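Serpin B3 (Homo sapiens, PDB 4ZK3) probably inhibits proteases as a serpin and, as Pso p27, forms a compact structure and large aggregates linked to psoriasis pathogenesis. Local coordinates at residues N25-S30 / E291-K296; A104-G109 / S130-D135; K160-E165 / A344-V349. All blocks are in the same frame, centred on the assembly; numbering follows the deposited sequence.

Contact 1 (N25-S30 / E291-K296); sequences NNIFYS and ESYDLK
Tyr293 and Glu291 reach for strand 27-29 with CG beside their own backbone N, anti to the carbonyl carbon (chi1 -54° in Tyr293), and Glu291 bends again at chi2 (-69°), which swings CD round to Asn26 O, 3.3 Å away. The tyrosine hydroxyl does the gripping. Phe28 N donates to Tyr293 OH over 3.2 Å at 157°, while Phe28 O lies near the plane of the ring, at its edge, 3.3 Å from Tyr293 CE1. The side chain thus meets both backbone polar atoms of Phe28, the N with its hydroxyl and the O with its ring edge. Ile27 crosses Tyr293 at about a right angle, with its CG2 3.8 Å from Tyr293 OH, and the ring of Phe19, in helix 4-19, stacks on Tyr293. A water lies 2.8 Å from Asn26 O and 2.9 Å from Tyr293 OH, bridging the segments a second time. In serpin terms, a short sheet B strand, paired with strand 380-387, here meets the end of a long sheet A strand, so the bond ties the two sheets together. The carboxylate is placed less comfortably: Glu291 OE2 and Asn26 O, both acceptors, stand 3.4 Å apart without a hydrogen bond. That closeness would disfavour a negative charge on Glu291 and might raise its pKa somewhat, whereas the phenol suits the strand backbone it meets.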
loop_
_atom_site.group_PDB
_atom_site.type_symbol
_atom_site.label_atom_id
_atom_site.label_comp_id
_atom_site.label_asym_id
_atom_site.label_seq_id
_atom_site.Cartn_x
_atom_site.Cartn_y
_atom_site.Cartn_z
ATOM N N ASN A 25 13.124 -2.890 -10.726
ATOM C CA ASN A 25 13.990 -2.071 -9.904
ATOM C C ASN A 25 13.166 -1.364 -8.803
ATOM O O ASN A 25 13.462 -1.487 -7.613
ATOM C CB ASN A 25 14.695 -1.036 -10.774
ATOM C CG ASN A 25 15.535 -1.659 -11.895
ATOM O OD1 ASN A 25 15.887 -2.851 -11.882
ATOM N ND2 ASN A 25 15.855 -0.841 -12.866
ATOM N N ASN A 26 12.127 -0.650 -9.213
ATOM C CA ASN A 26 11.242 0.056 -8.256
ATOM C C ASN A 26 10.173 -0.830 -7.654
ATOM O O ASN A 26 9.671 -1.771 -8.337
ATOM C CB ASN A 26 10.564 1.215 -8.971
ATOM C CG ASN A 26 11.565 2.128 -9.552
ATOM O OD1 ASN A 26 12.694 2.105 -9.111
ATOM N ND2 ASN A 26 11.178 2.963 -10.486
ATOM N N ILE A 27 9.765 -0.483 -6.418
ATOM C CA ILE A 27 8.758 -1.213 -5.663
ATOM C C ILE A 27 7.795 -0.117 -5.114
ATOM O O ILE A 27 8.222 0.927 -4.679
ATOM C CB ILE A 27 9.413 -1.982 -4.495
ATOM C CG1 ILE A 27 10.241 -3.190 -5.021
ATOM C CG2 ILE A 27 8.386 -2.403 -3.431
ATOM C CD1 ILE A 27 11.110 -3.766 -3.921
ATOM N N PHE A 28 6.496 -0.316 -5.242
ATOM C CA PHE A 28 5.544 0.620 -4.657
ATOM C C PHE A 28 4.193 -0.073 -4.499
ATOM O O PHE A 28 3.678 -0.743 -5.427
ATOM C CB PHE A 28 5.483 1.919 -5.445
ATOM C CG PHE A 28 4.627 2.916 -4.827
ATOM C CD1 PHE A 28 5.076 3.640 -3.722
ATOM C CD2 PHE A 28 3.313 3.075 -5.263
ATOM C CE1 PHE A 28 4.234 4.547 -3.082
ATOM C CE2 PHE A 28 2.447 3.957 -4.595
ATOM C CZ PHE A 28 2.916 4.710 -3.520
ATOM N N TYR A 29 3.619 0.038 -3.280
ATOM C CA TYR A 29 2.417 -0.714 -2.922
ATOM C C TYR A 29 1.790 -0.080 -1.679
ATOM O O TYR A 29 2.439 0.739 -0.974
ATOM C CB TYR A 29 2.700 -2.186 -2.643
ATOM C CG TYR A 29 3.645 -2.487 -1.474
ATOM C CD1 TYR A 29 5.047 -2.432 -1.652
ATOM C CD2 TYR A 29 3.159 -2.950 -0.265
ATOM C CE1 TYR A 29 5.923 -2.713 -0.588
ATOM C CE2 TYR A 29 4.010 -3.242 0.786
ATOM C CZ TYR A 29 5.397 -3.110 0.626
ATOM O OH TYR A 29 6.252 -3.472 1.669
ATOM N N SER A 30 0.515 -0.374 -1.529
ATOM C CA SER A 30 -0.247 0.024 -0.340
ATOM C C SER A 30 -0.513 -1.174 0.530
ATOM O O SER A 30 -1.468 -1.928 0.295
ATOM C CB SER A 30 -1.578 0.673 -0.692
ATOM O OG SER A 30 -2.291 0.888 0.541
ATOM N N GLU A 291 3.560 0.079 -10.330
ATOM C CA GLU A 291 3.874 -1.339 -10.289
ATOM C C GLU A 291 2.646 -2.210 -10.054
ATOM O O GLU A 291 1.656 -1.769 -9.414
ATOM C CB GLU A 291 4.890 -1.628 -9.190
ATOM C CG GLU A 291 6.203 -0.846 -9.249
ATOM C CD GLU A 291 7.132 -1.202 -10.404
ATOM O OE1 GLU A 291 7.122 -2.349 -10.927
ATOM O OE2 GLU A 291 7.878 -0.299 -10.758
ATOM N N SER A 292 2.736 -3.445 -10.521
ATOM C CA SER A 292 1.721 -4.477 -10.332
ATOM C C SER A 292 2.234 -5.701 -9.592
ATOM O O SER A 292 3.341 -6.090 -9.786
ATOM C CB SER A 292 1.216 -4.950 -11.687
ATOM O OG SER A 292 0.638 -3.870 -12.385
ATOM N N TYR A 293 1.379 -6.369 -8.817
ATOM C CA TYR A 293 1.767 -7.569 -8.096
ATOM C C TYR A 293 0.693 -8.586 -8.229
ATOM O O TYR A 293 -0.488 -8.281 -7.984
ATOM C CB TYR A 293 2.084 -7.307 -6.595
ATOM C CG TYR A 293 3.113 -6.205 -6.437
ATOM C CD1 TYR A 293 2.738 -4.853 -6.469
ATOM C CD2 TYR A 293 4.452 -6.504 -6.356
ATOM C CE1 TYR A 293 3.696 -3.873 -6.384
ATOM C CE2 TYR A 293 5.402 -5.534 -6.286
ATOM C CZ TYR A 293 5.011 -4.222 -6.283
ATOM O OH TYR A 293 5.976 -3.267 -6.270
ATOM N N ASP A 294 1.098 -9.801 -8.635
ATOM C CA ASP A 294 0.250 -10.986 -8.479
ATOM C C ASP A 294 0.587 -11.556 -7.153
ATOM O O ASP A 294 1.694 -12.070 -6.979
ATOM C CB ASP A 294 0.545 -12.043 -9.542
ATOM C CG ASP A 294 -0.433 -13.187 -9.490
ATOM O OD1 ASP A 294 -0.801 -13.638 -8.373
ATOM O OD2 ASP A 294 -0.836 -13.623 -10.586
ATOM N N LEU A 295 -0.341 -11.492 -6.216
ATOM C CA LEU A 295 -0.019 -11.840 -4.822
ATOM C C LEU A 295 -0.283 -13.273 -4.379
ATOM O O LEU A 295 0.033 -13.628 -3.258
ATOM C CB LEU A 295 -0.729 -10.882 -3.851
ATOM C CG LEU A 295 -0.339 -9.403 -3.912
ATOM C CD1 LEU A 295 -1.220 -8.599 -2.961
ATOM C CD2 LEU A 295 1.121 -9.213 -3.572
ATOM N N LYS A 296 -0.878 -14.073 -5.241
ATOM C CA LYS A 296 -1.325 -15.429 -4.861
ATOM C C LYS A 296 -0.193 -16.302 -4.300
ATOM O O LYS A 296 -0.277 -16.737 -3.131
ATOM C CB LYS A 296 -1.986 -16.074 -6.062
ATOM C CG LYS A 296 -2.665 -17.397 -5.830
ATOM C CD LYS A 296 -2.891 -18.003 -7.211
ATOM C CE LYS A 296 -4.030 -18.994 -7.191
ATOM N NZ LYS A 296 -4.325 -19.435 -8.576
HETATM O O HOH W 1 7.993 -3.953 -8.210
#

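Contact 2 (A104-G109 / S130-D135); sequences ANKLFG and SVESVD
Strands 104-109 and 130-134 run parallel, their axes 4.7 Å apart and twisted by 27°, with Lys106 opposite Ser130, Leu107 opposite Val131, Phe108 opposite Glu132 and Gly109 opposite Ser133. This is the outer part of serpin sheet A, a beta-alpha-beta unit whose crossover passes through helix 117-127. The ladder starts with a weak bond from Ser130 N to Asn105 O. Leu107 then bonds through both its N and its O, the N donating to Ser130 O and the O accepting from Glu132 N, and Gly109 repeats the pattern with Glu132 O and Val134 N.

Lys106, Phe108, Ser130 and Glu132 share one face, the one on which helix 140-153 lies. Lys106 leaves the backbone with CG anti to N (chi1 -167°) and stays extended, running past Ser130, where its CG lies 3.6 Å from OG, and on across Glu132. There Lys106 CE is only 3.4 Å from Glu132 CB, and NZ closes a salt bridge to Glu132 OE1 at 2.7 Å. The same ammonium makes a cation-pi contact with Trp150, so one charge ties the edge strand to that helix. Phe108 turns a ring edge to Val134, with CD2 4.0 Å from CG1, and its ring plane lies 20° from that of the Glu132 carboxylate. On the other face, Leu107 packs against Leu120 and Ile123 of helix 117-127. At the Asn105-Ser130 end of the ladder a water supports the weak first rung, donating to Asn105 O at 2.7 Å and hydrogen-bonding Ser130 OG, also at 2.7 Å.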
loop_
_atom_site.group_PDB
_atom_site.type_symbol
_atom_site.label_atom_id
_atom_site.label_comp_id
_atom_site.label_asym_id
_atom_site.label_seq_id
_atom_site.Cartn_x
_atom_site.Cartn_y
_atom_site.Cartn_z
ATOM N N ALA A 104 -12.018 3.020 -0.165
ATOM C CA ALA A 104 -13.296 2.341 -0.284
ATOM C C ALA A 104 -13.087 0.839 -0.475
ATOM O O ALA A 104 -12.086 0.399 -1.092
ATOM C CB ALA A 104 -14.015 2.889 -1.495
ATOM N N ASN A 105 -14.083 0.094 -0.024
ATOM C CA ASN A 105 -14.165 -1.320 -0.125
ATOM C C ASN A 105 -15.423 -1.678 -0.840
ATOM O O ASN A 105 -16.453 -1.065 -0.624
ATOM C CB ASN A 105 -14.184 -1.899 1.305
ATOM C CG ASN A 105 -12.875 -1.741 1.986
ATOM O OD1 ASN A 105 -12.744 -1.172 3.109
ATOM N ND2 ASN A 105 -11.878 -2.207 1.329
ATOM N N LYS A 106 -15.378 -2.681 -1.694
ATOM C CA LYS A 106 -16.557 -3.108 -2.406
ATOM C C LYS A 106 -16.580 -4.602 -2.721
ATOM O O LYS A 106 -15.582 -5.185 -3.045
ATOM C CB LYS A 106 -16.712 -2.308 -3.729
ATOM C CG LYS A 106 -18.097 -2.477 -4.389
ATOM C CD LYS A 106 -18.288 -1.491 -5.522
ATOM C CE LYS A 106 -19.636 -1.628 -6.196
ATOM N NZ LYS A 106 -19.950 -0.506 -7.156
ATOM N N LEU A 107 -17.772 -5.193 -2.631
ATOM C CA LEU A 107 -18.048 -6.542 -3.042
ATOM C C LEU A 107 -18.816 -6.569 -4.369
ATOM O O LEU A 107 -19.904 -6.042 -4.492
ATOM C CB LEU A 107 -18.800 -7.293 -1.937
ATOM C CG LEU A 107 -19.375 -8.655 -2.334
ATOM C CD1 LEU A 107 -18.326 -9.623 -2.810
ATOM C CD2 LEU A 107 -20.158 -9.312 -1.233
ATOM N N PHE A 108 -18.249 -7.235 -5.351
ATOM C CA PHE A 108 -18.921 -7.488 -6.606
ATOM C C PHE A 108 -19.242 -9.003 -6.580
ATOM O O PHE A 108 -18.351 -9.848 -6.570
ATOM C CB PHE A 108 -18.054 -7.174 -7.818
ATOM C CG PHE A 108 -17.741 -5.706 -8.019
ATOM C CD1 PHE A 108 -16.596 -5.125 -7.416
ATOM C CD2 PHE A 108 -18.524 -4.909 -8.812
ATOM C CE1 PHE A 108 -16.288 -3.774 -7.585
ATOM C CE2 PHE A 108 -18.196 -3.558 -9.008
ATOM C CZ PHE A 108 -17.083 -3.010 -8.400
ATOM N N GLY A 109 -20.525 -9.343 -6.539
ATOM C CA GLY A 109 -20.889 -10.742 -6.563
ATOM C C GLY A 109 -21.716 -11.126 -7.748
ATOM O O GLY A 109 -22.442 -10.312 -8.288
ATOM N N SER A 130 -19.631 -1.623 0.169
ATOM C CA SER A 130 -20.880 -1.616 -0.589
ATOM C C SER A 130 -20.857 -2.851 -1.475
ATOM O O SER A 130 -19.817 -3.479 -1.642
ATOM C CB SER A 130 -21.018 -0.326 -1.433
ATOM O OG SER A 130 -19.892 -0.208 -2.296
ATOM N N VAL A 131 -22.022 -3.222 -1.980
ATOM C CA VAL A 131 -22.205 -4.462 -2.720
ATOM C C VAL A 131 -22.833 -4.156 -4.077
ATOM O O VAL A 131 -23.868 -3.467 -4.165
ATOM C CB VAL A 131 -23.137 -5.402 -1.971
ATOM C CG1 VAL A 131 -23.365 -6.655 -2.781
ATOM C CG2 VAL A 131 -22.548 -5.725 -0.573
ATOM N N GLU A 132 -22.234 -4.682 -5.117
ATOM C CA GLU A 132 -22.865 -4.576 -6.421
ATOM C C GLU A 132 -22.922 -5.960 -7.022
ATOM O O GLU A 132 -21.948 -6.720 -6.930
ATOM C CB GLU A 132 -22.107 -3.602 -7.338
ATOM C CG GLU A 132 -22.721 -3.579 -8.721
ATOM C CD GLU A 132 -22.467 -2.309 -9.501
ATOM O OE1 GLU A 132 -21.550 -1.552 -9.086
ATOM O OE2 GLU A 132 -23.180 -2.092 -10.534
ATOM N N SER A 133 -24.077 -6.292 -7.605
ATOM C CA SER A 133 -24.269 -7.545 -8.348
ATOM C C SER A 133 -24.011 -7.415 -9.827
ATOM O O SER A 133 -24.533 -6.503 -10.474
ATOM C CB SER A 133 -25.704 -8.068 -8.114
ATOM O OG SER A 133 -25.949 -8.375 -6.755
ATOM N N VAL A 134 -23.189 -8.296 -10.368
ATOM C CA VAL A 134 -22.799 -8.290 -11.785
ATOM C C VAL A 134 -22.970 -9.672 -12.378
ATOM O O VAL A 134 -23.159 -10.676 -11.650
ATOM C CB VAL A 134 -21.351 -7.757 -11.959
ATOM C CG1 VAL A 134 -21.268 -6.396 -11.272
ATOM C CG2 VAL A 134 -20.319 -8.708 -11.346
ATOM N N ASP A 135 -22.990 -9.719 -13.711
ATOM C CA ASP A 135 -23.257 -10.934 -14.465
ATOM C C ASP A 135 -21.985 -11.626 -14.865
ATOM O O ASP A 135 -21.539 -11.528 -16.017
ATOM C CB ASP A 135 -24.096 -10.585 -15.718
ATOM C CG ASP A 135 -24.778 -11.824 -16.380
ATOM O OD1 ASP A 135 -24.387 -13.003 -16.186
ATOM O OD2 ASP A 135 -25.732 -11.570 -17.138
HETATM O O HOH W 2 -17.750 1.156 -1.533
#

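Contact 3 (K160-E165 / A344-V349); sequences KNLIPE and AAATAV
Leu162 comes down on Ala346 and Ala348 of strand 344-349, part of the strand that lies between strands 174-185 and 325-336 in sheet A. That is where the reactive-centre loop inserts in a cleaved, relaxed serpin, and the model is consistent with that state; segment 160-165 belongs to the linker after helix 140-153 that lies over it. The leucine CB points at the strand but is still 5.1 Å from Ala346 CB. CG, anti to the backbone N (chi1 173°), comes within 4.3 Å of Ala348 CB. The branches then part: CD1 goes to the backbone, 3.5 Å from Ala346 O, and CD2 settles between two methyls, 3.9 Å from Ala346 CB and 3.7 Å from Ala348 CB. Because alternate strand residues face the linker, these two alanines meet the leucine together, while Thr347 turns to the other face, where its OG1 bonds Ser33 and His330 in the region known in serpins as the shutter. The contact is buried and carried by aliphatic groups, with Ala346 O the nearest polar atom to the leucine. The backbone of Ile163 is held by helix 140-153, its N by Asn148 and its O by Arg144. Ile163, next in sequence, reaches the same Ala348 methyl from beside the leucine, Ala348 CB lying 3.7 Å from Ile163 CG1 and 3.8 Å from Ile163 CD1.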
loop_
_atom_site.group_PDB
_atom_site.type_symbol
_atom_site.label_atom_id
_atom_site.label_comp_id
_atom_site.label_asym_id
_atom_site.label_seq_id
_atom_site.Cartn_x
_atom_site.Cartn_y
_atom_site.Cartn_z
ATOM N N LYS A 160 -5.485 1.750 -13.622
ATOM C CA LYS A 160 -6.238 1.195 -14.740
ATOM C C LYS A 160 -6.025 -0.261 -14.866
ATOM O O LYS A 160 -4.967 -0.752 -14.569
ATOM C CB LYS A 160 -5.765 1.869 -16.018
ATOM C CG LYS A 160 -5.982 3.379 -16.083
ATOM C CD LYS A 160 -5.786 3.831 -17.571
ATOM C CE LYS A 160 -6.239 5.214 -17.812
ATOM N NZ LYS A 160 -5.567 6.100 -16.840
ATOM N N ASN A 161 -7.053 -0.984 -15.318
ATOM C CA ASN A 161 -6.908 -2.391 -15.665
ATOM C C ASN A 161 -6.420 -3.246 -14.449
ATOM O O ASN A 161 -5.588 -4.153 -14.564
ATOM C CB ASN A 161 -6.059 -2.566 -16.941
ATOM C CG ASN A 161 -6.231 -3.951 -17.587
ATOM O OD1 ASN A 161 -5.286 -4.719 -17.723
ATOM N ND2 ASN A 161 -7.441 -4.254 -18.012
ATOM N N LEU A 162 -6.956 -2.960 -13.275
ATOM C CA LEU A 162 -6.488 -3.632 -12.065
ATOM C C LEU A 162 -6.445 -5.145 -12.247
ATOM O O LEU A 162 -5.479 -5.764 -11.882
ATOM C CB LEU A 162 -7.396 -3.261 -10.866
ATOM C CG LEU A 162 -7.069 -4.067 -9.581
ATOM C CD1 LEU A 162 -5.648 -3.792 -9.053
ATOM C CD2 LEU A 162 -8.151 -3.801 -8.546
ATOM N N ILE A 163 -7.519 -5.694 -12.839
ATOM C CA ILE A 163 -7.683 -7.117 -13.025
ATOM C C ILE A 163 -7.508 -7.427 -14.547
ATOM O O ILE A 163 -8.401 -7.129 -15.340
ATOM C CB ILE A 163 -9.049 -7.620 -12.572
ATOM C CG1 ILE A 163 -9.362 -7.268 -11.084
ATOM C CG2 ILE A 163 -9.091 -9.133 -12.715
ATOM C CD1 ILE A 163 -10.812 -7.515 -10.757
ATOM N N PRO A 164 -6.346 -7.975 -14.931
ATOM C CA PRO A 164 -6.125 -8.298 -16.334
ATOM C C PRO A 164 -6.918 -9.539 -16.776
ATOM O O PRO A 164 -7.504 -10.246 -15.944
ATOM C CB PRO A 164 -4.605 -8.537 -16.406
ATOM C CG PRO A 164 -4.043 -7.773 -15.240
ATOM C CD PRO A 164 -5.079 -8.075 -14.176
ATOM N N GLU A 165 -6.954 -9.780 -18.084
ATOM C CA GLU A 165 -7.738 -10.883 -18.634
ATOM C C GLU A 165 -7.091 -12.093 -18.067
ATOM O O GLU A 165 -5.913 -12.066 -17.743
ATOM C CB GLU A 165 -7.598 -10.922 -20.152
ATOM C CG GLU A 165 -7.878 -9.588 -20.822
ATOM C CD GLU A 165 -7.657 -9.660 -22.305
ATOM O OE1 GLU A 165 -6.735 -8.953 -22.793
ATOM O OE2 GLU A 165 -8.408 -10.459 -22.940
ATOM N N ALA A 344 -1.970 6.224 -5.311
ATOM C CA ALA A 344 -3.152 5.379 -5.435
ATOM C C ALA A 344 -2.831 3.958 -5.474
ATOM O O ALA A 344 -1.776 3.574 -5.939
ATOM C CB ALA A 344 -3.942 5.734 -6.698
ATOM N N ALA A 345 -3.757 3.109 -5.020
ATOM C CA ALA A 345 -3.541 1.648 -5.140
ATOM C C ALA A 345 -4.841 0.952 -5.056
ATOM O O ALA A 345 -5.869 1.541 -4.618
ATOM C CB ALA A 345 -2.579 1.133 -4.085
ATOM N N ALA A 346 -4.835 -0.296 -5.487
ATOM C CA ALA A 346 -6.007 -1.068 -5.305
ATOM C C ALA A 346 -5.652 -2.534 -5.236
ATOM O O ALA A 346 -4.634 -2.957 -5.802
ATOM C CB ALA A 346 -7.037 -0.786 -6.408
ATOM N N THR A 347 -6.498 -3.301 -4.550
ATOM C CA THR A 347 -6.353 -4.730 -4.399
ATOM C C THR A 347 -7.651 -5.426 -4.744
ATOM O O THR A 347 -8.717 -5.024 -4.293
ATOM C CB THR A 347 -5.973 -5.052 -2.928
ATOM O OG1 THR A 347 -4.843 -4.253 -2.511
ATOM C CG2 THR A 347 -5.715 -6.510 -2.747
ATOM N N ALA A 348 -7.545 -6.485 -5.550
ATOM C CA ALA A 348 -8.682 -7.321 -5.922
ATOM C C ALA A 348 -8.458 -8.749 -5.443
ATOM O O ALA A 348 -7.397 -9.310 -5.647
ATOM C CB ALA A 348 -8.867 -7.308 -7.454
ATOM N N VAL A 349 -9.471 -9.333 -4.834
ATOM C CA VAL A 349 -9.473 -10.724 -4.443
ATOM C C VAL A 349 -10.632 -11.393 -5.199
ATOM O O VAL A 349 -11.803 -10.924 -5.103
ATOM C CB VAL A 349 -9.743 -10.831 -2.932
ATOM C CG1 VAL A 349 -9.977 -12.309 -2.483
ATOM C CG2 VAL A 349 -8.605 -10.120 -2.143
#

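All three contacts involve serpin sheet A, but at different depths. Contact 3 is buried throughout and works by methyl packing over the strand in the insertion position. Contact 1, about 11 Å from it between centres, is partly buried and joins two sheets through a tyrosine hydroxyl and a water; the two touch where Ser30 CB packs on Ala345 CB. Contact 2 is about 24 Å from contact 1 and about 14 Å from contact 3, centre to centre, and is the more exposed margin: a continuous backbone ladder with a salt bridge on top. Helix 140-153 serves contacts 2 and 3, meeting strand side chains in one and holding the linker in the other.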